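Local coordinates for protein 2-keto-3-deoxygluconate kinase (Thermotoga maritima, PDB 2AFB) that probably transfers a phosphate group from ATP to the sugar acid 2-keto-3-deoxygluconate, as a carbohydrate kinase of the pfkB (ribokinase) family, at residues R182-K186 with E187-K191; Q190-M193 with I194-E198. All blocks are in the same frame, centred on the assembly; numbering follows the deposited sequence.

Contact 1 (R182-K186 with E187-K191); sequences RLWTK and EEAQK
Glu188 OE2 is held twice by Thr185, through two weak bonds: the backbone N of Thr185 donates to it at 3.3 Å and Thr185 OG1 at 3.4 Å. In return, Glu188 N gives its hydrogen to Thr185 OG1 (3.3 Å), and this exchange is a worked example of the capping box, with Thr185 at the N-cap. With chi1 at 68°, OG1 lies between the backbone N and carbonyl carbon of Thr185, turned back over the first helical turn where that N-H can find it. The other carboxylate oxygen, Glu188 OE1, receives a water that also donates to Leu183 O, tying the approaching loop to the cap. The regular helical pattern starts with Ala189 N bound to Thr185 O at 2.9 Å, and Gln190 N follows on Lys186 O. Next to the cap, Ala189 sits over one face of the Trp184 indole: its CA is 3.5 Å from the centroid of the six-membered ring, 3° off the normal, a CH-pi contact, while Ala189 CB covers CE2. Trp184 also packs on Pro149 and Pro150, so the start of helix 186-196, reached by the loop after strand 172-176, is set against a neighbouring loop.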
ATOM      1  N   ARG A 182       5.299   7.387 -33.528  1.00 41.18           N
ATOM      2  CA  ARG A 182       4.330   8.319 -32.881  1.00 42.09           C
ATOM      3  C   ARG A 182       4.757   9.767 -33.089  1.00 42.34           C
ATOM      4  O   ARG A 182       3.923  10.667 -33.160  1.00 43.53           O
ATOM      5  CB  ARG A 182       4.182   8.056 -31.369  1.00 43.22           C
ATOM      6  N   LEU A 183       6.057   9.986 -33.230  1.00 38.85           N
ATOM      7  CA  LEU A 183       6.597  11.346 -33.195  1.00 35.98           C
ATOM      8  C   LEU A 183       6.794  11.972 -34.577  1.00 34.92           C
ATOM      9  O   LEU A 183       6.652  13.179 -34.737  1.00 36.96           O
ATOM     10  CB  LEU A 183       7.899  11.340 -32.390  1.00 34.84           C
ATOM     11  CG  LEU A 183       7.685  11.164 -30.883  1.00 26.50           C
ATOM     12  CD1 LEU A 183       9.010  10.905 -30.184  1.00 36.88           C
ATOM     13  CD2 LEU A 183       7.010  12.414 -30.268  1.00 37.98           C
ATOM     14  N   TRP A 184       7.141  11.155 -35.556  1.00 33.22           N
ATOM     15  CA  TRP A 184       7.368  11.616 -36.920  1.00 33.20           C
ATOM     16  C   TRP A 184       7.446  10.459 -37.908  1.00 33.56           C
ATOM     17  O   TRP A 184       7.590   9.306 -37.500  1.00 32.79           O
ATOM     18  CB  TRP A 184       8.614  12.507 -37.027  1.00 31.71           C
ATOM     19  CG  TRP A 184       9.901  12.032 -36.435  1.00 33.22           C
ATOM     20  CD1 TRP A 184      10.184  10.809 -35.855  1.00 34.70           C
ATOM     21  CD2 TRP A 184      11.111  12.769 -36.403  1.00 29.23           C
ATOM     22  NE1 TRP A 184      11.501  10.762 -35.465  1.00 28.45           N
ATOM     23  CE2 TRP A 184      12.092  11.956 -35.778  1.00 33.27           C
ATOM     24  CE3 TRP A 184      11.475  14.048 -36.845  1.00 33.32           C
ATOM     25  CZ2 TRP A 184      13.408  12.385 -35.577  1.00 32.12           C
ATOM     26  CZ3 TRP A 184      12.802  14.475 -36.644  1.00 31.07           C
ATOM     27  CH2 TRP A 184      13.746  13.643 -36.020  1.00 29.83           C
ATOM     28  N   THR A 185       7.342  10.786 -39.196  1.00 37.44           N
ATOM     29  CA  THR A 185       7.476   9.806 -40.256  1.00 37.95           C
ATOM     30  C   THR A 185       8.943   9.568 -40.516  1.00 38.98           C
ATOM     31  O   THR A 185       9.794  10.380 -40.146  1.00 36.23           O
ATOM     32  CB  THR A 185       6.772  10.239 -41.557  1.00 39.41           C
ATOM     33  OG1 THR A 185       7.430  11.370 -42.142  1.00 36.54           O
ATOM     34  CG2 THR A 185       5.303  10.563 -41.286  1.00 38.17           C
ATOM     35  N   LYS A 186       9.234   8.434 -41.137  1.00 40.25           N
ATOM     36  CA  LYS A 186      10.603   8.060 -41.425  1.00 41.13           C
ATOM     37  C   LYS A 186      11.188   9.067 -42.394  1.00 38.95           C
ATOM     38  O   LYS A 186      12.369   9.333 -42.374  1.00 39.70           O
ATOM     39  CB  LYS A 186      10.664   6.658 -42.021  1.00 42.51           C
ATOM     40  CG  LYS A 186      10.249   6.565 -43.495  1.00 43.93           C
ATOM     41  CD  LYS A 186      10.402   5.148 -44.032  1.00 47.34           C
ATOM     42  CE  LYS A 186       9.685   4.972 -45.372  1.00 49.59           C
ATOM     43  NZ  LYS A 186      10.519   4.202 -46.319  1.00 49.61           N
ATOM     44  N   GLU A 187      10.348   9.637 -43.243  1.00 36.27           N
ATOM     45  CA  GLU A 187      10.799  10.710 -44.135  1.00 37.30           C
ATOM     46  C   GLU A 187      11.256  11.977 -43.398  1.00 34.66           C
ATOM     47  O   GLU A 187      12.272  12.529 -43.766  1.00 33.48           O
ATOM     48  CB  GLU A 187       9.722  11.054 -45.163  1.00 37.62           C
ATOM     49  CG  GLU A 187       9.445   9.943 -46.186  1.00 43.10           C
ATOM     50  CD  GLU A 187       8.394   8.888 -45.736  1.00 50.66           C
ATOM     51  OE1 GLU A 187       7.881   8.882 -44.562  1.00 28.48           O
ATOM     52  OE2 GLU A 187       8.091   8.044 -46.604  1.00 58.06           O
ATOM     53  N   GLU A 188      10.524  12.418 -42.367  1.00 35.13           N
ATOM     54  CA  GLU A 188      10.890  13.632 -41.596  1.00 37.52           C
ATOM     55  C   GLU A 188      12.109  13.342 -40.739  1.00 35.75           C
ATOM     56  O   GLU A 188      12.997  14.172 -40.623  1.00 34.94           O
ATOM     57  CB  GLU A 188       9.782  14.154 -40.647  1.00 36.18           C
ATOM     58  CG  GLU A 188       8.337  14.231 -41.152  1.00 43.57           C
ATOM     59  CD  GLU A 188       7.287  14.402 -40.007  1.00 45.35           C
ATOM     60  OE1 GLU A 188       7.584  15.189 -39.066  1.00 62.83           O
ATOM     61  OE2 GLU A 188       6.178  13.785 -40.055  1.00 25.22           O
ATOM     62  N   ALA A 189      12.125  12.166 -40.124  1.00 33.94           N
ATOM     63  CA  ALA A 189      13.260  11.718 -39.318  1.00 34.53           C
ATOM     64  C   ALA A 189      14.547  11.710 -40.132  1.00 34.40           C
ATOM     65  O   ALA A 189      15.559  12.226 -39.677  1.00 34.30           O
ATOM     66  CB  ALA A 189      12.981  10.352 -38.749  1.00 33.47           C
ATOM     67  N   GLN A 190      14.486  11.184 -41.356  1.00 33.84           N
ATOM     68  CA  GLN A 190      15.634  11.176 -42.257  1.00 34.80           C
ATOM     69  C   GLN A 190      16.020  12.569 -42.658  1.00 33.35           C
ATOM     70  O   GLN A 190      17.189  12.862 -42.782  1.00 26.86           O
ATOM     71  CB  GLN A 190      15.373  10.351 -43.530  1.00 35.10           C
ATOM     72  CG  GLN A 190      15.385   8.852 -43.309  1.00 35.95           C
ATOM     73  CD  GLN A 190      14.662   8.060 -44.378  1.00 38.34           C
ATOM     74  OE1 GLN A 190      14.888   8.242 -45.573  1.00 36.99           O
ATOM     75  NE2 GLN A 190      13.801   7.156 -43.951  1.00 30.96           N
ATOM     76  N   LYS A 191      15.041  13.432 -42.888  1.00 34.38           N
ATOM     77  CA  LYS A 191      15.360  14.797 -43.322  1.00 34.01           C
ATOM     78  C   LYS A 191      16.156  15.529 -42.221  1.00 31.46           C
ATOM     79  O   LYS A 191      17.075  16.263 -42.520  1.00 27.52           O
ATOM     80  CB  LYS A 191      14.095  15.592 -43.728  1.00 34.73           C
ATOM     81  CG  LYS A 191      13.914  15.835 -45.266  1.00 48.41           C
ATOM     82  CD  LYS A 191      13.204  14.669 -46.043  1.00 58.53           C
ATOM     83  CE  LYS A 191      14.144  13.479 -46.403  1.00 63.08           C
ATOM     84  NZ  LYS A 191      13.481  12.130 -46.270  1.00 54.92           N
TER
HETATM   85  O   HOH W   1       6.083  15.349 -37.003  1.00 38.27           O

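Contact 2 (Q190-M193 with I194-E198); sequences QKVM and IPFME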
ATOM      1  N   GLN A 190      14.486  11.184 -41.356  1.00 33.84           N
ATOM      2  CA  GLN A 190      15.634  11.176 -42.257  1.00 34.80           C
ATOM      3  C   GLN A 190      16.020  12.569 -42.658  1.00 33.35           C
ATOM      4  O   GLN A 190      17.189  12.862 -42.782  1.00 26.86           O
ATOM      5  CB  GLN A 190      15.373  10.351 -43.530  1.00 35.10           C
ATOM      6  CG  GLN A 190      15.385   8.852 -43.309  1.00 35.95           C
ATOM      7  CD  GLN A 190      14.662   8.060 -44.378  1.00 38.34           C
ATOM      8  OE1 GLN A 190      14.888   8.242 -45.573  1.00 36.99           O
ATOM      9  NE2 GLN A 190      13.801   7.156 -43.951  1.00 30.96           N
ATOM     10  N   LYS A 191      15.041  13.432 -42.888  1.00 34.38           N
ATOM     11  CA  LYS A 191      15.360  14.797 -43.322  1.00 34.01           C
ATOM     12  C   LYS A 191      16.156  15.529 -42.221  1.00 31.46           C
ATOM     13  O   LYS A 191      17.075  16.263 -42.520  1.00 27.52           O
ATOM     14  CB  LYS A 191      14.095  15.592 -43.728  1.00 34.73           C
ATOM     15  CG  LYS A 191      13.914  15.835 -45.266  1.00 48.41           C
ATOM     16  CD  LYS A 191      13.204  14.669 -46.043  1.00 58.53           C
ATOM     17  CE  LYS A 191      14.144  13.479 -46.403  1.00 63.08           C
ATOM     18  NZ  LYS A 191      13.481  12.130 -46.270  1.00 54.92           N
ATOM     19  N   VAL A 192      15.807  15.289 -40.962  1.00 28.75           N
ATOM     20  CA  VAL A 192      16.410  15.958 -39.805  1.00 32.33           C
ATOM     21  C   VAL A 192      17.663  15.264 -39.243  1.00 31.16           C
ATOM     22  O   VAL A 192      18.648  15.910 -38.862  1.00 30.67           O
ATOM     23  CB  VAL A 192      15.353  16.082 -38.632  1.00 33.07           C
ATOM     24  CG1 VAL A 192      15.998  16.629 -37.360  1.00 34.15           C
ATOM     25  CG2 VAL A 192      14.177  16.989 -39.074  1.00 33.65           C
HETATM   26  N   MSE A 193      17.624  13.946 -39.168  1.00 29.95           N
HETATM   27  CA  MSE A 193      18.680  13.230 -38.476  1.00 29.65           C
HETATM   28  C   MSE A 193      19.929  12.989 -39.323  1.00 28.86           C
HETATM   29  O   MSE A 193      21.020  12.855 -38.793  1.00 29.93           O
HETATM   30  CB  MSE A 193      18.131  11.913 -37.998  1.00 26.90           C
HETATM   31  CG  MSE A 193      17.001  12.109 -36.999  1.00 37.99           C
HETATM   32 SE   MSE A 193      17.721  12.759 -35.207  1.00 43.91          SE
HETATM   33  CE  MSE A 193      18.676  11.030 -34.577  1.00 47.00           C
ATOM     34  N   ILE A 194      19.770  12.881 -40.630  1.00 30.83           N
ATOM     35  CA  ILE A 194      20.908  12.557 -41.485  1.00 30.33           C
ATOM     36  C   ILE A 194      21.906  13.691 -41.404  1.00 31.66           C
ATOM     37  O   ILE A 194      23.060  13.432 -41.110  1.00 34.03           O
ATOM     38  CB  ILE A 194      20.476  12.152 -42.921  1.00 29.07           C
ATOM     39  CG1 ILE A 194      20.093  10.681 -42.894  1.00 27.35           C
ATOM     40  CG2 ILE A 194      21.595  12.396 -43.963  1.00 26.93           C
ATOM     41  CD1 ILE A 194      19.166  10.212 -43.999  1.00 31.47           C
ATOM     42  N   PRO A 195      21.463  14.955 -41.572  1.00 32.24           N
ATOM     43  CA  PRO A 195      22.416  16.047 -41.336  1.00 32.51           C
ATOM     44  C   PRO A 195      23.145  16.029 -39.997  1.00 32.78           C
ATOM     45  O   PRO A 195      24.307  16.337 -39.956  1.00 29.80           O
ATOM     46  CB  PRO A 195      21.554  17.307 -41.480  1.00 33.71           C
ATOM     47  CG  PRO A 195      20.524  16.906 -42.472  1.00 34.05           C
ATOM     48  CD  PRO A 195      20.159  15.477 -42.007  1.00 31.69           C
ATOM     49  N   PHE A 196      22.488  15.608 -38.918  1.00 34.30           N
ATOM     50  CA  PHE A 196      23.159  15.573 -37.623  1.00 32.79           C
ATOM     51  C   PHE A 196      24.270  14.520 -37.561  1.00 32.03           C
ATOM     52  O   PHE A 196      25.158  14.596 -36.715  1.00 28.41           O
ATOM     53  CB  PHE A 196      22.155  15.315 -36.495  1.00 34.46           C
ATOM     54  CG  PHE A 196      21.188  16.449 -36.226  1.00 38.14           C
ATOM     55  CD1 PHE A 196      21.525  17.789 -36.443  1.00 43.22           C
ATOM     56  CD2 PHE A 196      19.950  16.173 -35.700  1.00 39.44           C
ATOM     57  CE1 PHE A 196      20.622  18.818 -36.166  1.00 46.72           C
ATOM     58  CE2 PHE A 196      19.034  17.203 -35.427  1.00 42.45           C
ATOM     59  CZ  PHE A 196      19.373  18.519 -35.653  1.00 40.06           C
HETATM   60  N   MSE A 197      24.232  13.520 -38.437  1.00 33.97           N
HETATM   61  CA  MSE A 197      25.227  12.460 -38.365  1.00 31.42           C
HETATM   62  C   MSE A 197      26.625  12.992 -38.589  1.00 30.91           C
HETATM   63  O   MSE A 197      27.548  12.411 -38.051  1.00 28.91           O
HETATM   64  CB  MSE A 197      24.929  11.328 -39.350  1.00 32.34           C
HETATM   65  CG  MSE A 197      23.685  10.535 -39.045  1.00 26.20           C
HETATM   66 SE   MSE A 197      23.447   9.797 -37.173  1.00 43.69          SE
HETATM   67  CE  MSE A 197      22.262  11.160 -36.320  1.00 28.90           C
ATOM     68  N   GLU A 198      26.782  14.093 -39.343  1.00 34.67           N
ATOM     69  CA  GLU A 198      28.091  14.809 -39.515  1.00 35.06           C
ATOM     70  C   GLU A 198      28.796  15.100 -38.197  1.00 34.33           C
ATOM     71  O   GLU A 198      30.022  15.118 -38.125  1.00 34.31           O
ATOM     72  CB  GLU A 198      27.918  16.183 -40.200  1.00 36.87           C
ATOM     73  CG  GLU A 198      27.414  16.145 -41.637  1.00 47.22           C
TER
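Val192 and Phe196, one turn apart, run side by side, and one face of the Phe196 ring lies over the carbonyl oxygen of Val192. Val192 O stands 3.4 Å above the ring plane, displaced toward the rim, and Val192 CG1 meets Phe196 CE2 at 3.6 Å. CG1 anti to the backbone nitrogen (chi1 173°) puts this methyl next to the ring. Met193, deposited as selenomethionine, reaches the same ring differently. Its SE lies near the ring plane, 5.4 Å from the centroid and 84° off the normal, an edge-on Met-aromatic contact with CD2 as the nearest ring atom. Bends at chi2 and chi3 bring its methyl CE to 4.0 Å from the methyl CE of Met197, likewise a selenomethionine. An alanine in place of Phe196 would probably strip the cover from Val192 CG1 and leave the Met193 selenium without its aromatic neighbour. The buried Met193, Phe196 and Met197 belong to the inner side of helix 186-196, the crossover in the beta-alpha-beta unit of strands 172-176 and 202-205; Met193 and Met197 both rest on Cys175 of the first strand, and helix 207-214 adds Val213 and Leu214. The solvent side, with Pro195 exposed, is looser in its backbone bonding. Pro195 has no N-H to give, and the helix kinks there; a close approach of Pro195 CD to Lys191 O, 3.2 Å, takes the place of the missing bond. Ile194 N reaches Gln190 O weakly, and Met197 N reaches Met193 O only weakly, its shorter bond being to Ile194 O at 2.9 Å. Along the partly exposed flank, Ile194 CD1 touches Gln190 CB, and Ile194 also packs against Tyr244 of helix 230-244.

Contact 1 covers the loop and cap at the start of helix 186-196, contact 2 its later turns; they share Gln190 and Lys191, and their centres are about 11 Å apart. Contact 1 is chiefly polar and near the surface: carboxylate and hydroxyl cap the helix start, and a water ties the carboxylate to the loop, with one buried aromatic patch alongside. Contact 2 is chiefly apolar, its inner side buried against the sheet and adjoining helices, and its backbone bonds falter around a proline. The two are joined through Trp184, whose CZ3 packs on Val192 CB at 3.6 Å and whose CH2 touches Met193 CG.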